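Local coordinates for chorismate synthase (Aquifex aeolicus, PDB 1Q1L), which probably catalyses the FMNH2-dependent 1,4-elimination of phosphate from 5-enolpyruvylshikimate-3-phosphate, giving chorismate, the branch point of aromatic amino acid biosynthesis, at residues G69-G73 with K74-S78; G381-M384 with E385-K388; S36-E39 with I40-L44. All coordinates share one frame; numbering follows the deposited sequence.

Interaction 1: residues G69-G73 with K74-S78; sequences GVRFG and KTLGS
Arg71 and Leu76 meet on the face of a tight beta hairpin that carries Arg71 and Lys74; its strands, 70-71 and 74-75, are joined by a type I' turn from Arg71 to Lys74. The two side chains touch through their aliphatic parts: Leu76 CD2 lies 3.6 Å from Arg71 CB, while Leu76 CD1 reaches back toward the Gly69-Val70 peptide. CG of Arg71 stands opposite the backbone N (chi1 -168°), and the chain runs on extended, carrying the guanidinium away from strand 74-75 and alongside the Phe72 ring of the turn. Phe72 covers one guanidinium face, with CE2 3.1 Å above the guanidinium plane and over its centre. The ring itself receives Arg71 CG over one face, toward the rim. Arg71 NH1 then binds Asp129 and Asn132 of the second subunit, so the hairpin presents this arginine to the tetramer interface.

Val70 and Thr75 form the non-hydrogen-bonded pair and point to the other face of the ribbon from Arg71 and Lys74. Val70 CG1 rests 3.4 Å from Lys74 O, the oxygen that also accepts from Arg71 N at 2.8 Å. The return bond, Lys74 N to Arg71 O, is longer at 3.1 Å. Thr75 turns its hydroxyl to Pro30 O and Leu33 N, fastening the ribbon to the loop between strand 21-27 and helix 37-48.

Beyond the paired strands, Gly69 O accepts from Leu76 N (2.8 Å). A water reaches the same oxygen and accepts a hydrogen bond from Gly77 N at 2.7 Å.

Interaction 2: residues G381-M384 with E385-K388; sequences GDFM and EEVK
Phe383 and Glu386 make the dense half of this helix start. Phe383 is the N-cap residue of helix 384-399, and its ring stands against the first turn with Glu386 CB over the centre of one face, a CH-pi contact of 3.5 Å from CB to the ring centroid. The Glu386 chain then crosses the ring at about a right angle, and its carboxylate plane is turned 33° from the ring plane. With CG opposite the backbone N (chi1 -178°) and an extended chain beyond it, Glu386 runs back toward the residues before the helix, where OE1 accepts from Asp382 N at 2.8 Å, met nearly along its C-O axis. OE1 also lies 3.2 Å from Gly381 CA. Asp382 OD2 is 4.5 Å from Glu386 OE1, but Lys378 of the third subunit makes salt bridges to both, which probably offsets the like charges. Phe383 O accepts from Val387 N at 3.2 Å and, weakly, from Glu386 N.

The side of Glu385, an exposed residue, and Lys388 is looser. Glu385 OE1 comes to the edge of the Phe383 ring, 3.5 Å from CD2 and near the ring plane, and is hydrogen-bonded to Asn126 of the second subunit. Lys388 stretches out along the flank, touching selenomethionine Met384 methyl to methylene (CE to CE, 3.7 Å).

In the fold, residues 381-383 belong to the short connection from helix 356-379, and Met384 opens helix 384-399. The backbones of Asp382 and Met384 bond to Ala31, in the loop between strand 21-27 and helix 37-48, while Met384 and Val387 pack on Phe159, just beyond helix 142-157.

Interaction 3: residues S36-E39 with I40-L44; sequences SEEE and INHEL
The carboxylate of Glu38 and the imidazole of His42, one helical turn apart, lie obliquely to each other with their planes 36° apart. Glu38 OE2 approaches His42 CB, at 3.7 Å, more than the ring: His42 ND1 is 5.2 Å away, and OE2 has its salt bridge with Arg45. The bend of the Glu38 chain at chi2 (44°) folds the carboxylate forward, toward the next turn, where a water links its OE1 to Asn41 ND2. The Asn41 amide lies against the backbone of Glu37, with Asn41 CG 3.0 Å from Glu37 O. Asn41 ND2 is near that oxygen but at a poor angle for a hydrogen bond, and the bond to it comes from the backbone N of Asn41, 2.6 Å from Glu37 O. OD1 of Asn41 accepts from Ala64 N.

All this sits on the first turns of helix 37-48, which begins with a capping box. Ser36 OG accepts a weak bond from Glu39 N (3.3 Å), and Glu39 OE2 accepts from Ser36 N (2.9 Å), on the anti side, well out of the carboxylate plane. Lys154 of helix 142-157 holds Glu39 OE1 in a salt bridge.

The same helix carries Arg47, predicted to bind NADP(+), its side chain about 7 Å from that of Glu43. Ile40 packs against Val151 of helix 142-157 and Leu82 of strand 80-85. Glu43 OE1 pairs with Arg46 and Lys153, and a water donates to Glu39 O and, weakly, to Glu43 OE2.

How the interactions relate
From the N terminus the order is interaction 3, interaction 1, interaction 2, strictly in series: none nests in or crosses another. Interactions 2 and 3 are single helical turns, while interaction 1 closes a short hairpin. Interaction 3 starts helix 37-48, which lies between the four-stranded sheet and helix 142-157. Interaction 1 is inserted between strands 64-68 and 80-85 of that sheet, and interaction 2 starts the last helix. The loop leading into interaction 3 connects them: Leu33 and Leu35 bond to the hairpin, Ala31 to Asp382 and Met384. Interactions 1 and 2, about 14 Å apart between centres, both meet the second subunit, interaction 2 the third as well; interaction 3 touches no other chain.

Interaction 1: residues G69-G73 with K74-S78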
loop_
_atom_site.group_PDB
_atom_site.type_symbol
_atom_site.label_atom_id
_atom_site.label_comp_id
_atom_site.label_asym_id
_atom_site.label_seq_id
_atom_site.Cartn_x
_atom_site.Cartn_y
_atom_site.Cartn_z
ATOM N N GLY A 69 13.532 17.133 -8.602
ATOM C CA GLY A 69 13.833 16.816 -7.218
ATOM C C GLY A 69 15.150 17.326 -6.675
ATOM O O GLY A 69 15.429 17.170 -5.489
ATOM N N VAL A 70 15.960 17.945 -7.526
ATOM C CA VAL A 70 17.258 18.442 -7.092
ATOM C C VAL A 70 17.565 19.841 -7.621
ATOM O O VAL A 70 17.397 20.121 -8.804
ATOM C CB VAL A 70 18.384 17.499 -7.550
ATOM C CG1 VAL A 70 19.731 18.009 -7.042
ATOM C CG2 VAL A 70 18.113 16.078 -7.055
ATOM N N ARG A 71 18.036 20.708 -6.740
ATOM C CA ARG A 71 18.372 22.068 -7.128
ATOM C C ARG A 71 19.619 22.506 -6.372
ATOM O O ARG A 71 19.718 22.325 -5.155
ATOM C CB ARG A 71 17.210 23.006 -6.802
ATOM C CG ARG A 71 17.334 24.391 -7.415
ATOM C CD ARG A 71 16.400 25.380 -6.718
ATOM N NE ARG A 71 16.458 26.714 -7.315
ATOM C CZ ARG A 71 16.087 27.832 -6.694
ATOM N NH1 ARG A 71 15.633 27.787 -5.448
ATOM N NH2 ARG A 71 16.175 28.999 -7.321
ATOM N N PHE A 72 20.569 23.085 -7.096
ATOM C CA PHE A 72 21.815 23.545 -6.500
ATOM C C PHE A 72 22.517 22.432 -5.728
ATOM O O PHE A 72 23.040 22.652 -4.636
ATOM C CB PHE A 72 21.561 24.740 -5.574
ATOM C CG PHE A 72 20.935 25.921 -6.266
ATOM C CD1 PHE A 72 21.387 26.333 -7.516
ATOM C CD2 PHE A 72 19.893 26.621 -5.668
ATOM C CE1 PHE A 72 20.808 27.423 -8.163
ATOM C CE2 PHE A 72 19.308 27.713 -6.305
ATOM C CZ PHE A 72 19.765 28.115 -7.555
ATOM N N GLY A 73 22.508 21.232 -6.302
ATOM C CA GLY A 73 23.170 20.099 -5.683
ATOM C C GLY A 73 22.471 19.418 -4.519
ATOM O O GLY A 73 22.987 18.438 -3.985
ATOM N N LYS A 74 21.302 19.914 -4.124
ATOM C CA LYS A 74 20.584 19.320 -3.000
ATOM C C LYS A 74 19.157 18.908 -3.348
ATOM O O LYS A 74 18.525 19.504 -4.225
ATOM C CB LYS A 74 20.544 20.302 -1.828
ATOM C CG LYS A 74 21.897 20.633 -1.227
ATOM C CD LYS A 74 21.735 21.561 -0.033
ATOM C CE LYS A 74 23.073 21.885 0.616
ATOM N NZ LYS A 74 23.992 22.612 -0.315
ATOM N N THR A 75 18.653 17.890 -2.649
ATOM C CA THR A 75 17.295 17.413 -2.876
ATOM C C THR A 75 16.307 18.457 -2.355
ATOM O O THR A 75 16.538 19.085 -1.318
ATOM C CB THR A 75 17.024 16.079 -2.138
ATOM O OG1 THR A 75 17.310 16.244 -0.747
ATOM C CG2 THR A 75 17.893 14.956 -2.701
ATOM N N LEU A 76 15.206 18.634 -3.073
ATOM C CA LEU A 76 14.183 19.601 -2.680
ATOM C C LEU A 76 13.200 18.962 -1.713
ATOM O O LEU A 76 12.611 19.639 -0.866
ATOM C CB LEU A 76 13.434 20.083 -3.920
ATOM C CG LEU A 76 14.272 20.864 -4.940
ATOM C CD1 LEU A 76 13.517 20.998 -6.252
ATOM C CD2 LEU A 76 14.612 22.227 -4.366
ATOM N N GLY A 77 13.046 17.646 -1.838
ATOM C CA GLY A 77 12.114 16.913 -1.002
ATOM C C GLY A 77 10.983 16.424 -1.891
ATOM O O GLY A 77 10.156 15.605 -1.486
ATOM N N SER A 78 10.942 16.940 -3.115
ATOM C CA SER A 78 9.922 16.546 -4.080
ATOM C C SER A 78 10.399 15.260 -4.759
ATOM O O SER A 78 11.545 14.852 -4.583
ATOM C CB SER A 78 9.720 17.657 -5.112
ATOM O OG SER A 78 10.950 17.997 -5.723
HETATM O O HOH W 1 13.979 16.009 -3.723
#

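Interaction 2: residues G381-M384 with E385-K388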
loop_
_atom_site.group_PDB
_atom_site.type_symbol
_atom_site.label_atom_id
_atom_site.label_comp_id
_atom_site.label_asym_id
_atom_site.label_seq_id
_atom_site.Cartn_x
_atom_site.Cartn_y
_atom_site.Cartn_z
ATOM N N GLY A 381 10.697 12.155 9.260
ATOM C CA GLY A 381 11.449 13.321 8.821
ATOM C C GLY A 381 11.286 13.740 7.371
ATOM O O GLY A 381 11.050 12.910 6.498
ATOM N N ASP A 382 11.426 15.038 7.115
ATOM C CA ASP A 382 11.285 15.573 5.766
ATOM C C ASP A 382 12.553 16.281 5.271
ATOM O O ASP A 382 12.683 16.578 4.083
ATOM C CB ASP A 382 10.075 16.515 5.703
ATOM C CG ASP A 382 8.749 15.781 5.909
ATOM O OD1 ASP A 382 8.468 14.827 5.149
ATOM O OD2 ASP A 382 7.985 16.156 6.822
ATOM N N PHE A 383 13.479 16.560 6.184
ATOM C CA PHE A 383 14.751 17.182 5.812
ATOM C C PHE A 383 15.877 16.524 6.602
ATOM O O PHE A 383 15.668 16.059 7.719
ATOM C CB PHE A 383 14.743 18.704 6.034
ATOM C CG PHE A 383 14.183 19.138 7.361
ATOM C CD1 PHE A 383 12.811 19.116 7.596
ATOM C CD2 PHE A 383 15.028 19.612 8.360
ATOM C CE1 PHE A 383 12.288 19.565 8.808
ATOM C CE2 PHE A 383 14.513 20.065 9.578
ATOM C CZ PHE A 383 13.140 20.043 9.801
HETATM N N MSE A 384 17.062 16.482 6.006
HETATM C CA MSE A 384 18.221 15.828 6.606
HETATM C C MSE A 384 18.590 16.225 8.027
HETATM O O MSE A 384 18.951 15.371 8.838
HETATM C CB MSE A 384 19.432 15.992 5.690
HETATM C CG MSE A 384 19.303 15.240 4.372
HETATM SE SE MSE A 384 18.844 13.359 4.599
HETATM C CE MSE A 384 20.346 12.828 5.706
ATOM N N GLU A 385 18.509 17.515 8.328
ATOM C CA GLU A 385 18.832 18.007 9.660
ATOM C C GLU A 385 17.932 17.326 10.699
ATOM O O GLU A 385 18.378 16.937 11.778
ATOM C CB GLU A 385 18.624 19.524 9.715
ATOM C CG GLU A 385 19.518 20.358 8.775
ATOM C CD GLU A 385 19.299 20.097 7.275
ATOM O OE1 GLU A 385 18.147 20.172 6.784
ATOM O OE2 GLU A 385 20.310 19.832 6.580
ATOM N N GLU A 386 16.659 17.185 10.352
ATOM C CA GLU A 386 15.651 16.578 11.223
ATOM C C GLU A 386 15.898 15.076 11.443
ATOM O O GLU A 386 15.860 14.582 12.575
ATOM C CB GLU A 386 14.275 16.808 10.588
ATOM C CG GLU A 386 13.088 16.298 11.360
ATOM C CD GLU A 386 11.778 16.771 10.743
ATOM O OE1 GLU A 386 11.474 16.393 9.584
ATOM O OE2 GLU A 386 11.059 17.536 11.421
ATOM N N VAL A 387 16.150 14.360 10.354
ATOM C CA VAL A 387 16.395 12.926 10.415
ATOM C C VAL A 387 17.695 12.611 11.161
ATOM O O VAL A 387 17.742 11.691 11.974
ATOM C CB VAL A 387 16.461 12.325 8.993
ATOM C CG1 VAL A 387 16.640 10.817 9.068
ATOM C CG2 VAL A 387 15.190 12.667 8.229
ATOM N N LYS A 388 18.743 13.378 10.886
ATOM C CA LYS A 388 20.033 13.164 11.546
ATOM C C LYS A 388 19.946 13.356 13.053
ATOM O O LYS A 388 20.592 12.640 13.814
ATOM C CB LYS A 388 21.087 14.113 10.987
ATOM C CG LYS A 388 21.546 13.791 9.576
ATOM C CD LYS A 388 22.557 14.829 9.125
ATOM C CE LYS A 388 22.964 14.623 7.683
ATOM N NZ LYS A 388 23.914 15.681 7.248
#

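Interaction 3: residues S36-E39 with I40-L44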
loop_
_atom_site.group_PDB
_atom_site.type_symbol
_atom_site.label_atom_id
_atom_site.label_comp_id
_atom_site.label_asym_id
_atom_site.label_seq_id
_atom_site.Cartn_x
_atom_site.Cartn_y
_atom_site.Cartn_z
ATOM N N SER A 36 24.221 14.225 -6.712
ATOM C CA SER A 36 24.709 14.575 -8.040
ATOM C C SER A 36 24.505 13.423 -9.014
ATOM O O SER A 36 24.303 12.279 -8.606
ATOM C CB SER A 36 26.199 14.911 -7.978
ATOM O OG SER A 36 26.947 13.759 -7.626
ATOM N N GLU A 37 24.556 13.728 -10.305
ATOM C CA GLU A 37 24.406 12.694 -11.318
ATOM C C GLU A 37 25.640 11.786 -11.294
ATOM O O GLU A 37 25.539 10.585 -11.531
ATOM C CB GLU A 37 24.240 13.321 -12.710
ATOM C CG GLU A 37 23.073 14.303 -12.811
ATOM C CD GLU A 37 22.786 14.755 -14.235
ATOM O OE1 GLU A 37 23.723 15.237 -14.908
ATOM O OE2 GLU A 37 21.623 14.635 -14.678
ATOM N N GLU A 38 26.805 12.358 -11.000
ATOM C CA GLU A 38 28.040 11.573 -10.961
ATOM C C GLU A 38 27.952 10.422 -9.962
ATOM O O GLU A 38 28.415 9.319 -10.241
ATOM C CB GLU A 38 29.239 12.466 -10.628
ATOM C CG GLU A 38 30.530 11.707 -10.300
ATOM C CD GLU A 38 30.816 10.553 -11.257
ATOM O OE1 GLU A 38 30.676 10.737 -12.488
ATOM O OE2 GLU A 38 31.190 9.462 -10.779
ATOM N N GLU A 39 27.366 10.683 -8.797
ATOM C CA GLU A 39 27.208 9.647 -7.782
ATOM C C GLU A 39 26.340 8.526 -8.344
ATOM O O GLU A 39 26.598 7.342 -8.114
ATOM C CB GLU A 39 26.550 10.226 -6.532
ATOM C CG GLU A 39 27.460 11.121 -5.715
ATOM C CD GLU A 39 26.708 11.929 -4.676
ATOM O OE1 GLU A 39 27.239 12.090 -3.556
ATOM O OE2 GLU A 39 25.595 12.414 -4.984
ATOM N N ILE A 40 25.309 8.903 -9.089
ATOM C CA ILE A 40 24.414 7.921 -9.677
ATOM C C ILE A 40 25.134 7.197 -10.805
ATOM O O ILE A 40 25.106 5.967 -10.881
ATOM C CB ILE A 40 23.134 8.589 -10.218
ATOM C CG1 ILE A 40 22.376 9.245 -9.056
ATOM C CG2 ILE A 40 22.268 7.556 -10.929
ATOM C CD1 ILE A 40 21.067 9.917 -9.456
ATOM N N ASN A 41 25.791 7.963 -11.671
ATOM C CA ASN A 41 26.521 7.380 -12.786
ATOM C C ASN A 41 27.594 6.407 -12.306
ATOM O O ASN A 41 27.828 5.372 -12.928
ATOM C CB ASN A 41 27.159 8.481 -13.639
ATOM C CG ASN A 41 26.127 9.404 -14.266
ATOM O OD1 ASN A 41 25.003 8.992 -14.554
ATOM N ND2 ASN A 41 26.512 10.654 -14.498
ATOM N N HIS A 42 28.246 6.728 -11.196
ATOM C CA HIS A 42 29.278 5.837 -10.683
ATOM C C HIS A 42 28.723 4.430 -10.461
ATOM O O HIS A 42 29.372 3.441 -10.798
ATOM C CB HIS A 42 29.854 6.351 -9.370
ATOM C CG HIS A 42 30.995 5.526 -8.863
ATOM N ND1 HIS A 42 31.258 5.353 -7.523
ATOM C CD2 HIS A 42 31.940 4.815 -9.525
ATOM C CE1 HIS A 42 32.313 4.571 -7.379
ATOM N NE2 HIS A 42 32.744 4.231 -8.578
ATOM N N GLU A 43 27.522 4.337 -9.890
ATOM C CA GLU A 43 26.918 3.031 -9.645
ATOM C C GLU A 43 26.517 2.368 -10.962
ATOM O O GLU A 43 26.666 1.157 -11.127
ATOM C CB GLU A 43 25.694 3.158 -8.729
ATOM C CG GLU A 43 26.011 3.583 -7.306
ATOM C CD GLU A 43 26.971 2.639 -6.600
ATOM O OE1 GLU A 43 26.862 1.411 -6.800
ATOM O OE2 GLU A 43 27.830 3.121 -5.830
ATOM N N LEU A 44 26.005 3.158 -11.900
ATOM C CA LEU A 44 25.612 2.608 -13.190
ATOM C C LEU A 44 26.831 2.013 -13.895
ATOM O O LEU A 44 26.725 0.998 -14.584
ATOM C CB LEU A 44 24.971 3.693 -14.064
ATOM C CG LEU A 44 23.623 4.207 -13.545
ATOM C CD1 LEU A 44 23.090 5.302 -14.466
ATOM C CD2 LEU A 44 22.635 3.044 -13.457
HETATM O O HOH W 2 29.006 12.039 -14.628
HETATM O O HOH W 3 27.904 6.442 -5.903
#